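Local coordinates for protein glycosyl hydrolase, family 38 (Enterococcus faecalis, PDB 5KBP) that probably hydrolyses alpha-linked mannosides, as an alpha-mannosidase of glycoside hydrolase family 38, at residues A[521-526]-A[602-607]; A[528-533]-A[648-653]; A[537-542]-A[590-595]; A[545-550]-A[557-562]; A[655-660]-A[779-784]. One frame throughout, in Å; residues are numbered along the deposited sequence.

Contact 1: residues A[521-526]-A[602-607]; sequences LLAQPA and ASYQIK
Tyr604 reaches from its strand to the backbone of 521-526, and its side chain can be followed as the thread of this contact. Its CA–CB bond points toward 521-526, and chi1 of -84° sets CG beside the backbone N, anti to the carbonyl carbon. The CB itself lies next to Ile539, while further out Tyr604 CE1 lies against Met530 CG. At CE1 the ring meets 521-526 for the first time: Ala523 CB approaches this carbon obliquely, 3.7 Å away. The hydroxyl goes furthest. Pro525 CA lies near the ring plane at this end, 3.2 Å from Tyr604 OH, and Gln524 O is 3.3 Å from the same Tyr604 OH. Glu529 N makes a weak hydrogen bond with Tyr604 OH. In the galactose-mutarotase-like beta sandwich of the C-terminal region, strand 523-524 is an end strand of one sheet and 601-613 lies next to the end strand of the other, so the tyrosine spans the two layers near their margin. Towards the start of 601-613 the filling is small. Ala602 CB stands 3.7 Å from Ala523 CB, and Leu522 CB approaches the same Ala602 CB to 4.0 Å. The short alanine side chains let the two backbones come near, with the CA atoms of Ala523 and Ala602 5.9 Å apart.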
# COMPACT_ATOMS: atom_id res chain seq x y z
N LEU A 521 -38.91 -26.52 -13.64
CA LEU A 521 -37.95 -26.05 -12.65
C LEU A 521 -36.78 -27.02 -12.55
O LEU A 521 -36.97 -28.24 -12.48
CB LEU A 521 -38.63 -25.89 -11.29
CG LEU A 521 -39.86 -24.98 -11.26
CD1 LEU A 521 -40.46 -24.92 -9.85
CD2 LEU A 521 -39.51 -23.59 -11.75
N LEU A 522 -35.56 -26.48 -12.54
CA LEU A 522 -34.37 -27.32 -12.53
C LEU A 522 -34.23 -28.09 -11.22
O LEU A 522 -33.66 -29.18 -11.21
CB LEU A 522 -33.13 -26.48 -12.78
CG LEU A 522 -32.98 -25.84 -14.16
CD1 LEU A 522 -31.69 -25.03 -14.24
CD2 LEU A 522 -33.02 -26.90 -15.25
N ALA A 523 -34.75 -27.54 -10.12
CA ALA A 523 -34.54 -28.11 -8.80
C ALA A 523 -35.80 -28.81 -8.30
O ALA A 523 -36.92 -28.35 -8.56
CB ALA A 523 -34.11 -27.04 -7.80
N GLN A 524 -35.60 -29.92 -7.60
CA GLN A 524 -36.66 -30.65 -6.90
C GLN A 524 -36.37 -30.54 -5.41
O GLN A 524 -35.66 -31.38 -4.84
CB GLN A 524 -36.73 -32.11 -7.34
CG GLN A 524 -37.09 -32.31 -8.81
CD GLN A 524 -35.95 -31.98 -9.75
OE1 GLN A 524 -34.80 -32.32 -9.50
NE2 GLN A 524 -36.27 -31.30 -10.85
N PRO A 525 -36.91 -29.52 -4.72
CA PRO A 525 -36.47 -29.25 -3.34
C PRO A 525 -36.90 -30.30 -2.33
O PRO A 525 -36.27 -30.40 -1.27
CB PRO A 525 -37.10 -27.89 -3.03
CG PRO A 525 -38.30 -27.83 -3.92
CD PRO A 525 -37.91 -28.55 -5.18
N ALA A 526 -37.95 -31.08 -2.61
CA ALA A 526 -38.41 -32.05 -1.63
C ALA A 526 -37.37 -33.14 -1.37
O ALA A 526 -37.37 -33.74 -0.30
CB ALA A 526 -39.73 -32.68 -2.10
N ALA A 602 -30.99 -22.72 -10.80
CA ALA A 602 -31.34 -23.16 -9.46
C ALA A 602 -30.07 -23.27 -8.63
O ALA A 602 -29.01 -23.63 -9.14
CB ALA A 602 -32.08 -24.50 -9.48
N SER A 603 -30.19 -22.96 -7.34
CA SER A 603 -29.05 -22.98 -6.43
C SER A 603 -29.47 -23.53 -5.08
O SER A 603 -30.60 -23.30 -4.62
CB SER A 603 -28.44 -21.59 -6.26
OG SER A 603 -29.33 -20.72 -5.58
N TYR A 604 -28.55 -24.25 -4.44
CA TYR A 604 -28.75 -24.80 -3.11
C TYR A 604 -27.68 -24.27 -2.17
O TYR A 604 -26.53 -24.06 -2.57
CB TYR A 604 -28.68 -26.33 -3.12
CG TYR A 604 -29.97 -27.02 -3.49
CD1 TYR A 604 -30.40 -27.09 -4.80
CD2 TYR A 604 -30.75 -27.62 -2.51
CE1 TYR A 604 -31.58 -27.72 -5.14
CE2 TYR A 604 -31.93 -28.26 -2.84
CZ TYR A 604 -32.34 -28.31 -4.15
OH TYR A 604 -33.51 -28.94 -4.49
N GLN A 605 -28.06 -24.05 -0.91
CA GLN A 605 -27.13 -23.69 0.14
C GLN A 605 -26.86 -24.91 1.01
O GLN A 605 -27.80 -25.55 1.49
CB GLN A 605 -27.67 -22.54 1.00
CG GLN A 605 -26.66 -22.01 2.01
CD GLN A 605 -27.32 -21.28 3.16
OE1 GLN A 605 -28.16 -21.84 3.87
NE2 GLN A 605 -26.93 -20.03 3.37
N ILE A 606 -25.59 -25.23 1.19
CA ILE A 606 -25.17 -26.35 2.03
C ILE A 606 -24.39 -25.79 3.21
O ILE A 606 -23.33 -25.17 3.02
CB ILE A 606 -24.32 -27.37 1.25
CG1 ILE A 606 -25.09 -27.88 0.03
CG2 ILE A 606 -23.92 -28.53 2.15
CD1 ILE A 606 -24.29 -28.82 -0.85
N LYS A 607 -24.90 -26.01 4.41
CA LYS A 607 -24.27 -25.55 5.64
C LYS A 607 -23.76 -26.74 6.44
O LYS A 607 -24.53 -27.66 6.75
CB LYS A 607 -25.24 -24.72 6.49
CG LYS A 607 -25.31 -23.25 6.10
CD LYS A 607 -26.16 -22.48 7.10
CE LYS A 607 -26.13 -20.99 6.82
NZ LYS A 607 -26.91 -20.23 7.84

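Contact 2: residues A[528-533]-A[648-653]; sequences NEMENE and TMVTMI
Asn532 sends its side-chain amide across the gap between two sheets to the backbone carbonyl of Ile653, a polar link beside a methionine-rich, largely apolar interface. ND2 donates to Ile653 O over 3.1 Å with an angle of 151° at the hydrogen; the acceptor lies in the amide plane, and the N-H meets the carbonyl nearly head-on. Asn532 CG, set between its own backbone N and carbonyl carbon (chi1 49°), stands where the amide can carry ND2 to that oxygen. The other end of the amide is also engaged, since OD1 accepts from the backbone N of Phe534 and of Ile535 in the following turn, which should fix the group's rotation. Beside it, Met530 and Met652 reach toward each other tip to tip, both chains bent at the last torsion. Met652 CE lies 3.7 Å from Met530 CB, and Met530 SD is 4.0 Å from Met652 CB. Further along, Met530 CE rests 3.9 Å from Val650 CG1. Leu659 touches both methionines and Val650, continuing the apolar layer. With strand axes 8.2 Å apart and directions differing by 31°, 529-531 and 648-653 pack face to face as strands of opposing sheets in a beta sandwich.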
# COMPACT_ATOMS: atom_id res chain seq x y z
N ASN A 528 -33.92 -32.46 -2.40
CA ASN A 528 -32.64 -31.77 -2.55
C ASN A 528 -31.92 -32.23 -3.82
O ASN A 528 -30.81 -32.75 -3.78
CB ASN A 528 -31.76 -31.97 -1.31
CG ASN A 528 -32.37 -31.37 -0.06
OD1 ASN A 528 -33.14 -30.41 -0.13
ND2 ASN A 528 -32.02 -31.93 1.09
N GLU A 529 -32.58 -32.02 -4.96
CA GLU A 529 -32.08 -32.51 -6.23
C GLU A 529 -32.19 -31.43 -7.30
O GLU A 529 -33.10 -30.60 -7.28
CB GLU A 529 -32.84 -33.77 -6.69
CG GLU A 529 -32.47 -35.02 -5.92
CD GLU A 529 -33.28 -36.23 -6.34
OE1 GLU A 529 -34.52 -36.14 -6.36
OE2 GLU A 529 -32.66 -37.28 -6.64
N MET A 530 -31.24 -31.46 -8.23
CA MET A 530 -31.26 -30.65 -9.44
C MET A 530 -30.94 -31.54 -10.63
O MET A 530 -30.29 -32.58 -10.49
CB MET A 530 -30.24 -29.50 -9.38
CG MET A 530 -30.40 -28.54 -8.22
SD MET A 530 -29.13 -27.26 -8.23
CE MET A 530 -27.65 -28.26 -8.11
N GLU A 531 -31.39 -31.11 -11.81
CA GLU A 531 -31.03 -31.82 -13.03
C GLU A 531 -31.37 -30.95 -14.23
O GLU A 531 -32.34 -30.19 -14.21
CB GLU A 531 -31.72 -33.18 -13.14
CG GLU A 531 -33.21 -33.13 -13.42
CD GLU A 531 -33.84 -34.51 -13.42
OE1 GLU A 531 -34.12 -35.03 -12.32
OE2 GLU A 531 -34.05 -35.07 -14.51
N ASN A 532 -30.56 -31.08 -15.28
CA ASN A 532 -30.86 -30.51 -16.58
C ASN A 532 -30.71 -31.59 -17.65
O ASN A 532 -31.02 -32.76 -17.40
CB ASN A 532 -29.96 -29.31 -16.88
CG ASN A 532 -28.49 -29.59 -16.63
OD1 ASN A 532 -28.07 -30.75 -16.56
ND2 ASN A 532 -27.70 -28.54 -16.50
N GLU A 533 -30.23 -31.21 -18.83
CA GLU A 533 -30.04 -32.17 -19.91
C GLU A 533 -28.66 -32.80 -19.90
O GLU A 533 -28.38 -33.65 -20.76
CB GLU A 533 -30.30 -31.49 -21.26
CG GLU A 533 -29.37 -30.33 -21.55
CD GLU A 533 -29.78 -29.54 -22.77
OE1 GLU A 533 -30.49 -28.52 -22.61
OE2 GLU A 533 -29.40 -29.93 -23.89
N THR A 648 -21.58 -23.60 1.41
CA THR A 648 -21.30 -23.74 -0.01
C THR A 648 -22.59 -23.53 -0.80
O THR A 648 -23.63 -24.08 -0.45
CB THR A 648 -20.71 -25.12 -0.33
OG1 THR A 648 -19.55 -25.34 0.48
CG2 THR A 648 -20.33 -25.21 -1.80
N MET A 649 -22.50 -22.73 -1.86
CA MET A 649 -23.62 -22.49 -2.76
C MET A 649 -23.39 -23.28 -4.04
O MET A 649 -22.48 -22.95 -4.82
CB MET A 649 -23.78 -20.99 -3.05
CG MET A 649 -24.25 -20.17 -1.87
SD MET A 649 -25.96 -20.50 -1.41
CE MET A 649 -26.83 -19.93 -2.87
N VAL A 650 -24.19 -24.31 -4.26
CA VAL A 650 -24.10 -25.13 -5.46
C VAL A 650 -25.11 -24.59 -6.47
O VAL A 650 -26.32 -24.59 -6.21
CB VAL A 650 -24.36 -26.61 -5.16
CG1 VAL A 650 -24.20 -27.45 -6.42
CG2 VAL A 650 -23.42 -27.09 -4.06
N THR A 651 -24.62 -24.15 -7.62
CA THR A 651 -25.45 -23.49 -8.63
C THR A 651 -25.42 -24.27 -9.93
O THR A 651 -24.36 -24.75 -10.36
CB THR A 651 -24.98 -22.05 -8.87
OG1 THR A 651 -24.90 -21.35 -7.62
CG2 THR A 651 -25.95 -21.32 -9.78
N MET A 652 -26.58 -24.39 -10.56
CA MET A 652 -26.73 -25.04 -11.86
C MET A 652 -27.62 -24.18 -12.75
O MET A 652 -28.65 -23.67 -12.29
CB MET A 652 -27.32 -26.45 -11.73
CG MET A 652 -27.83 -27.03 -13.05
SD MET A 652 -28.96 -28.42 -12.83
CE MET A 652 -27.84 -29.62 -12.13
N ILE A 653 -27.24 -24.03 -14.01
CA ILE A 653 -28.05 -23.35 -14.99
C ILE A 653 -28.53 -24.36 -16.04
O ILE A 653 -28.02 -25.48 -16.13
CB ILE A 653 -27.31 -22.17 -15.65
CG1 ILE A 653 -26.14 -22.67 -16.50
CG2 ILE A 653 -26.81 -21.20 -14.59
CD1 ILE A 653 -25.40 -21.55 -17.21

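Contact 3: residues A[537-542]-A[590-595]; sequences VKIENN and AEITNK
Ile539 and Ile592 make an apolar contact near the surface, at the margin of the C-terminal beta sandwich, where the end of strand 535-539 in one sheet nears 591-597, the outermost strand of the other. The two side chains slide past each other in opposite directions. Ile592 CG1 lies beside the backbone N (chi1 -39°), and CD1 is extended from it (chi2 168°). Ile539 CG2 lies 3.7 Å from this Ile592 CD1 and 3.8 Å from Ile592 CG2, so one methyl group touches two branches of its partner. The same Ile592 CD1 also lies against the backbone, 3.3 Å from Glu540 O. Beyond the strand end the contact turns polar: Ala590 N donates to Asn541 O over 3.1 Å, almost straight at 171°. Glu540 OE1 pairs with Lys538 NZ at 3.5 Å, and its OE2 is hydrogen-bonded to Thr546. The backbone bond and the isoleucine pair join the loop after 535-539 to the start of 591-597, an edge contact between the two sheets of a beta sandwich.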
# COMPACT_ATOMS: atom_id res chain seq x y z
N VAL A 537 -28.19 -34.08 -10.22
CA VAL A 537 -27.49 -33.78 -8.98
C VAL A 537 -28.38 -34.15 -7.80
O VAL A 537 -29.54 -33.73 -7.73
CB VAL A 537 -27.08 -32.30 -8.91
CG1 VAL A 537 -26.43 -31.99 -7.57
CG2 VAL A 537 -26.14 -31.97 -10.06
N LYS A 538 -27.84 -34.94 -6.87
CA LYS A 538 -28.47 -35.22 -5.59
C LYS A 538 -27.55 -34.73 -4.49
O LYS A 538 -26.35 -35.01 -4.50
CB LYS A 538 -28.74 -36.72 -5.43
CG LYS A 538 -29.08 -37.16 -4.00
CD LYS A 538 -30.35 -36.48 -3.48
CE LYS A 538 -30.67 -36.90 -2.05
NZ LYS A 538 -30.96 -38.36 -1.95
N ILE A 539 -28.11 -33.98 -3.54
CA ILE A 539 -27.38 -33.48 -2.38
C ILE A 539 -27.80 -34.32 -1.18
O ILE A 539 -28.94 -34.20 -0.70
CB ILE A 539 -27.63 -31.99 -2.15
CG1 ILE A 539 -27.28 -31.19 -3.40
CG2 ILE A 539 -26.83 -31.50 -0.95
CD1 ILE A 539 -27.38 -29.70 -3.22
N GLU A 540 -26.89 -35.16 -0.70
CA GLU A 540 -27.18 -36.04 0.41
C GLU A 540 -27.22 -35.27 1.73
O GLU A 540 -26.70 -34.15 1.83
CB GLU A 540 -26.14 -37.16 0.50
CG GLU A 540 -25.81 -37.81 -0.84
CD GLU A 540 -26.91 -38.72 -1.34
OE1 GLU A 540 -27.81 -39.06 -0.55
OE2 GLU A 540 -26.88 -39.09 -2.53
N ASN A 541 -27.85 -35.87 2.74
CA ASN A 541 -27.78 -35.33 4.09
C ASN A 541 -26.34 -35.23 4.58
O ASN A 541 -26.05 -34.42 5.47
CB ASN A 541 -28.60 -36.20 5.05
CG ASN A 541 -30.03 -36.37 4.59
OD1 ASN A 541 -30.66 -35.43 4.10
ND2 ASN A 541 -30.57 -37.57 4.75
N ASN A 542 -25.44 -36.04 4.02
CA ASN A 542 -24.01 -35.88 4.25
C ASN A 542 -23.55 -34.47 3.89
O ASN A 542 -22.70 -33.89 4.57
CB ASN A 542 -23.25 -36.92 3.42
CG ASN A 542 -21.79 -37.04 3.81
OD1 ASN A 542 -21.24 -36.18 4.48
ND2 ASN A 542 -21.16 -38.12 3.37
N ALA A 590 -25.62 -32.08 7.39
CA ALA A 590 -25.61 -30.77 6.77
C ALA A 590 -27.01 -30.16 6.77
O ALA A 590 -28.02 -30.85 6.90
CB ALA A 590 -25.09 -30.86 5.33
N GLU A 591 -27.05 -28.84 6.63
CA GLU A 591 -28.30 -28.08 6.52
C GLU A 591 -28.43 -27.61 5.08
O GLU A 591 -27.72 -26.69 4.66
CB GLU A 591 -28.32 -26.91 7.50
CG GLU A 591 -29.60 -26.08 7.44
CD GLU A 591 -29.57 -24.89 8.38
OE1 GLU A 591 -28.58 -24.75 9.13
OE2 GLU A 591 -30.54 -24.10 8.37
N ILE A 592 -29.34 -28.23 4.33
CA ILE A 592 -29.50 -27.97 2.91
C ILE A 592 -30.75 -27.13 2.71
O ILE A 592 -31.82 -27.46 3.24
CB ILE A 592 -29.58 -29.29 2.11
CG1 ILE A 592 -28.61 -30.31 2.69
CG2 ILE A 592 -29.28 -29.03 0.64
CD1 ILE A 592 -28.82 -31.71 2.18
N THR A 593 -30.62 -26.05 1.95
CA THR A 593 -31.73 -25.14 1.68
C THR A 593 -31.67 -24.69 0.23
O THR A 593 -30.62 -24.23 -0.23
CB THR A 593 -31.69 -23.92 2.61
OG1 THR A 593 -31.70 -24.36 3.97
CG2 THR A 593 -32.90 -23.03 2.37
N ASN A 594 -32.78 -24.84 -0.48
CA ASN A 594 -32.89 -24.35 -1.85
C ASN A 594 -33.13 -22.85 -1.83
O ASN A 594 -34.12 -22.38 -1.26
CB ASN A 594 -34.01 -25.07 -2.60
CG ASN A 594 -34.21 -24.54 -4.01
OD1 ASN A 594 -35.20 -23.86 -4.29
ND2 ASN A 594 -33.26 -24.83 -4.89
N LYS A 595 -32.22 -22.09 -2.45
CA LYS A 595 -32.28 -20.64 -2.48
C LYS A 595 -32.98 -20.11 -3.72
O LYS A 595 -33.87 -19.25 -3.63
CB LYS A 595 -30.87 -20.04 -2.38
CG LYS A 595 -30.18 -20.29 -1.05
CD LYS A 595 -30.93 -19.62 0.09
CE LYS A 595 -30.25 -19.87 1.43
NZ LYS A 595 -30.97 -19.20 2.55

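Contact 4: residues A[545-550]-A[557-562]; sequences LTIADK and SKLLTF. With SO4 (sulfate ion), chain K.
Leu545 and Leu559 form the close part of this contact, an antiparallel hydrogen-bonded pair. Leu545 N donates to Leu559 O over 2.8 Å, and Leu559 N returns a bond of 3.1 Å to Leu545 O. Their side chains share the face turned to the other sheet. There Ile547 CG1 is 3.6 Å from Leu559 CD1, the two chains crossing at about a right angle, and Leu545 CG is 4.0 Å from Leu560 CB. Within 557-562, Thr561 OG1 donates to Lys558 O over 3.0 Å, from above the carbonyl plane. The opposite side is looser and polar. Thr546 OG1, hydrogen-bonded to Glu540, lies 4.0 Å from Ser557 CB. The CA–CB bond of Lys558 points away, and the chain is extended beyond CG (chi2 178°). Its NZ donates to sulfate O4 over 2.9 Å; the ion probably comes from the crystallisation liquor. Lys558, with a left-handed backbone conformation, faces Leu545 together with Leu559: a G1 beta bulge in the hairpin of strands 545-549 and 555-566.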
# COMPACT_ATOMS: atom_id res chain seq x y z
N LEU A 545 -22.12 -34.66 -2.87
CA LEU A 545 -22.90 -34.66 -4.10
C LEU A 545 -22.80 -36.02 -4.79
O LEU A 545 -21.74 -36.64 -4.82
CB LEU A 545 -22.40 -33.57 -5.06
CG LEU A 545 -22.31 -32.15 -4.50
CD1 LEU A 545 -21.93 -31.18 -5.60
CD2 LEU A 545 -23.62 -31.74 -3.85
N THR A 546 -23.93 -36.47 -5.33
CA THR A 546 -23.99 -37.65 -6.18
C THR A 546 -24.51 -37.20 -7.55
O THR A 546 -25.69 -36.87 -7.69
CB THR A 546 -24.89 -38.74 -5.58
OG1 THR A 546 -24.30 -39.22 -4.37
CG2 THR A 546 -25.05 -39.89 -6.56
N ILE A 547 -23.62 -37.18 -8.54
CA ILE A 547 -23.92 -36.65 -9.86
C ILE A 547 -24.04 -37.81 -10.84
O ILE A 547 -23.31 -38.80 -10.75
CB ILE A 547 -22.85 -35.65 -10.33
CG1 ILE A 547 -22.40 -34.77 -9.16
CG2 ILE A 547 -23.38 -34.79 -11.47
CD1 ILE A 547 -23.48 -33.88 -8.60
N ALA A 548 -24.97 -37.68 -11.79
CA ALA A 548 -25.16 -38.66 -12.85
C ALA A 548 -25.02 -37.95 -14.19
O ALA A 548 -25.77 -37.01 -14.48
CB ALA A 548 -26.53 -39.34 -12.74
N ASP A 549 -24.04 -38.38 -14.99
CA ASP A 549 -23.85 -37.84 -16.33
C ASP A 549 -24.92 -38.43 -17.23
O ASP A 549 -24.84 -39.60 -17.62
CB ASP A 549 -22.45 -38.16 -16.84
CG ASP A 549 -22.04 -37.30 -18.03
OD1 ASP A 549 -22.92 -36.92 -18.82
OD2 ASP A 549 -20.83 -37.02 -18.17
N LYS A 550 -25.94 -37.63 -17.56
CA LYS A 550 -27.07 -38.13 -18.32
C LYS A 550 -26.72 -38.45 -19.77
O LYS A 550 -27.47 -39.17 -20.43
CB LYS A 550 -28.23 -37.13 -18.27
CG LYS A 550 -28.72 -36.85 -16.86
CD LYS A 550 -29.75 -35.72 -16.81
CE LYS A 550 -31.07 -36.15 -17.42
NZ LYS A 550 -32.12 -35.10 -17.24
N SER A 557 -19.93 -40.18 -6.78
CA SER A 557 -20.47 -40.00 -5.44
C SER A 557 -19.41 -39.42 -4.52
O SER A 557 -18.21 -39.40 -4.84
CB SER A 557 -20.99 -41.32 -4.87
OG SER A 557 -19.97 -42.30 -4.83
N LYS A 558 -19.87 -38.93 -3.36
CA LYS A 558 -19.03 -38.33 -2.32
C LYS A 558 -18.26 -37.11 -2.82
O LYS A 558 -17.20 -36.78 -2.29
CB LYS A 558 -18.06 -39.36 -1.73
CG LYS A 558 -18.76 -40.56 -1.09
CD LYS A 558 -17.75 -41.56 -0.56
CE LYS A 558 -18.45 -42.75 0.06
NZ LYS A 558 -17.50 -43.77 0.58
N LEU A 559 -18.79 -36.42 -3.83
CA LEU A 559 -18.16 -35.21 -4.32
C LEU A 559 -18.44 -34.04 -3.38
O LEU A 559 -19.43 -34.03 -2.65
CB LEU A 559 -18.66 -34.89 -5.73
CG LEU A 559 -18.37 -35.94 -6.80
CD1 LEU A 559 -19.05 -35.58 -8.11
CD2 LEU A 559 -16.87 -36.10 -7.00
N LEU A 560 -17.54 -33.05 -3.42
CA LEU A 560 -17.63 -31.86 -2.57
C LEU A 560 -17.57 -32.25 -1.09
O LEU A 560 -18.42 -31.87 -0.28
CB LEU A 560 -18.88 -31.04 -2.88
CG LEU A 560 -18.92 -29.60 -2.38
CD1 LEU A 560 -17.93 -28.74 -3.15
CD2 LEU A 560 -20.33 -29.02 -2.48
N THR A 561 -16.54 -33.02 -0.73
CA THR A 561 -16.27 -33.38 0.65
C THR A 561 -15.11 -32.54 1.17
O THR A 561 -14.07 -32.44 0.51
CB THR A 561 -15.95 -34.87 0.78
OG1 THR A 561 -17.11 -35.64 0.43
CG2 THR A 561 -15.53 -35.22 2.20
N PHE A 562 -15.28 -31.95 2.34
CA PHE A 562 -14.29 -31.06 2.93
C PHE A 562 -13.43 -31.81 3.94
O PHE A 562 -13.93 -32.66 4.69
CB PHE A 562 -14.95 -29.85 3.58
CG PHE A 562 -15.70 -28.98 2.61
CD1 PHE A 562 -15.02 -28.08 1.81
CD2 PHE A 562 -17.08 -29.08 2.48
CE1 PHE A 562 -15.70 -27.28 0.91
CE2 PHE A 562 -17.76 -28.29 1.59
CZ PHE A 562 -17.08 -27.39 0.80
S SO4 K . -19.48 -46.60 -0.53
O1 SO4 K . -19.52 -45.77 -1.73
O2 SO4 K . -20.43 -46.07 0.45
O3 SO4 K . -19.85 -47.97 -0.87
O4 SO4 K . -18.14 -46.58 0.04

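Contact 5: residues A[655-660]-A[779-784]; sequences ESNQLF and GLSLHG
Leu659 and Leu780 pair as antiparallel neighbours with two backbone hydrogen bonds, Leu659 N to Leu780 O at 2.9 Å and Leu780 N to Leu659 O at 2.8 Å, and the next pair, Phe660 with Gly779, is non-hydrogen-bonded with the CA atoms 4.3 Å apart. Gly779 CA comes within 3.2 Å of Leu659 O. Gln658 CA adds a C-H...O contact to Leu780 O. The two leucines lie side by side, CB atoms 4.4 Å apart, on the face that meets the other sheet of the beta sandwich, where Leu659 touches Leu545 and Ile547. Helix 789-799 lies over the reverse face, touching Phe660 and Ser781 and accepting a bond from Gln658 NE2 at Gln795 O. Where the strands part, a water joins the side chains: it donates to Asn657 OD1 at 3.1 Å and lies 3.0 Å from Ser781 OG, which its position anti to the backbone N (chi1 -178°) brings to it. Just before, Ser656 OG accepts from Gln658 N at 3.0 Å, an ST turn leading into strand 659-667.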
# COMPACT_ATOMS: atom_id res chain seq x y z
N GLU A 655 -28.58 -24.32 -19.50
CA GLU A 655 -27.89 -24.53 -20.76
C GLU A 655 -26.40 -24.81 -20.59
O GLU A 655 -25.61 -24.54 -21.50
CB GLU A 655 -28.10 -23.32 -21.68
CG GLU A 655 -29.55 -22.94 -21.89
CD GLU A 655 -30.28 -23.87 -22.84
OE1 GLU A 655 -29.67 -24.86 -23.31
OE2 GLU A 655 -31.47 -23.61 -23.14
N SER A 656 -25.99 -25.36 -19.45
CA SER A 656 -24.58 -25.66 -19.24
C SER A 656 -24.45 -26.87 -18.33
O SER A 656 -25.26 -27.07 -17.42
CB SER A 656 -23.83 -24.47 -18.63
OG SER A 656 -22.50 -24.83 -18.30
N ASN A 657 -23.42 -27.68 -18.59
CA ASN A 657 -23.08 -28.82 -17.74
C ASN A 657 -22.16 -28.43 -16.59
O ASN A 657 -21.71 -29.31 -15.85
CB ASN A 657 -22.44 -29.92 -18.58
CG ASN A 657 -21.08 -29.53 -19.13
OD1 ASN A 657 -20.81 -28.35 -19.38
ND2 ASN A 657 -20.21 -30.51 -19.33
N GLN A 658 -21.86 -27.15 -16.44
CA GLN A 658 -20.96 -26.69 -15.38
C GLN A 658 -21.72 -26.56 -14.07
O GLN A 658 -22.76 -25.90 -14.00
CB GLN A 658 -20.33 -25.35 -15.76
CG GLN A 658 -19.31 -25.43 -16.88
CD GLN A 658 -18.58 -24.12 -17.09
OE1 GLN A 658 -19.20 -23.06 -17.18
NE2 GLN A 658 -17.26 -24.18 -17.16
N LEU A 659 -21.19 -27.20 -13.02
CA LEU A 659 -21.75 -27.11 -11.68
C LEU A 659 -20.85 -26.18 -10.87
O LEU A 659 -19.70 -26.52 -10.58
CB LEU A 659 -21.85 -28.49 -11.04
CG LEU A 659 -22.81 -28.65 -9.86
CD1 LEU A 659 -24.25 -28.52 -10.33
CD2 LEU A 659 -22.58 -29.98 -9.16
N PHE A 660 -21.37 -25.01 -10.51
CA PHE A 660 -20.57 -23.98 -9.85
C PHE A 660 -20.68 -24.10 -8.33
O PHE A 660 -21.74 -24.40 -7.79
CB PHE A 660 -21.02 -22.59 -10.30
CG PHE A 660 -20.72 -22.30 -11.74
CD1 PHE A 660 -21.60 -22.67 -12.74
CD2 PHE A 660 -19.55 -21.65 -12.10
CE1 PHE A 660 -21.33 -22.40 -14.07
CE2 PHE A 660 -19.27 -21.38 -13.42
CZ PHE A 660 -20.16 -21.75 -14.41
N GLY A 779 -15.55 -25.07 -9.46
CA GLY A 779 -16.64 -25.74 -10.14
C GLY A 779 -16.25 -27.10 -10.68
O GLY A 779 -15.08 -27.49 -10.66
N LEU A 780 -17.26 -27.80 -11.19
CA LEU A 780 -17.12 -29.17 -11.67
C LEU A 780 -17.68 -29.27 -13.08
O LEU A 780 -18.68 -28.61 -13.41
CB LEU A 780 -17.83 -30.15 -10.73
CG LEU A 780 -17.87 -31.66 -11.02
CD1 LEU A 780 -17.94 -32.43 -9.71
CD2 LEU A 780 -19.07 -32.02 -11.90
N SER A 781 -17.06 -30.10 -13.91
CA SER A 781 -17.52 -30.31 -15.27
C SER A 781 -17.20 -31.74 -15.68
O SER A 781 -16.05 -32.18 -15.56
CB SER A 781 -16.87 -29.32 -16.25
OG SER A 781 -17.35 -29.52 -17.56
N LEU A 782 -18.21 -32.46 -16.17
CA LEU A 782 -18.07 -33.86 -16.55
C LEU A 782 -18.00 -33.99 -18.07
O LEU A 782 -18.56 -33.17 -18.81
CB LEU A 782 -19.23 -34.69 -16.01
CG LEU A 782 -19.41 -34.69 -14.49
CD1 LEU A 782 -20.63 -35.51 -14.09
CD2 LEU A 782 -18.15 -35.20 -13.80
N HIS A 783 -17.29 -35.02 -18.53
CA HIS A 783 -17.17 -35.28 -19.96
C HIS A 783 -17.07 -36.79 -20.17
O HIS A 783 -16.84 -37.55 -19.23
CB HIS A 783 -15.97 -34.55 -20.57
CG HIS A 783 -14.64 -35.08 -20.12
ND1 HIS A 783 -14.07 -36.21 -20.66
CD2 HIS A 783 -13.77 -34.63 -19.18
CE1 HIS A 783 -12.90 -36.43 -20.07
NE2 HIS A 783 -12.70 -35.49 -19.18
N GLY A 784 -17.24 -37.20 -21.43
CA GLY A 784 -17.18 -38.60 -21.78
C GLY A 784 -15.92 -38.98 -22.54
O GLY A 784 -14.90 -39.30 -21.93
O HOH W 1 -17.84 -27.35 -19.61

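How the contacts relate
Following the chain, 521-526 opens contact 1 and 528-533 opens contact 2 before either is closed. Contact 3 starts at 537-542, and contact 4 closes first, as a short hairpin at 557-562, enclosed by all three. Contact 3 closes next, at 590-595, still within contacts 1 and 2. Contact 1 then ends at 602-607 and contact 2 at 648-653, so these two cross. Contact 5 begins only afterwards, at 655-660, and closes at 779-784. Contacts 1, 2 and 3 tie the two sheets of the sandwich together, whereas contacts 4 and 5 each join neighbouring strands within one sheet and meet through their leucines, Leu559 CD1 lying 3.7 Å from Leu780 CD1.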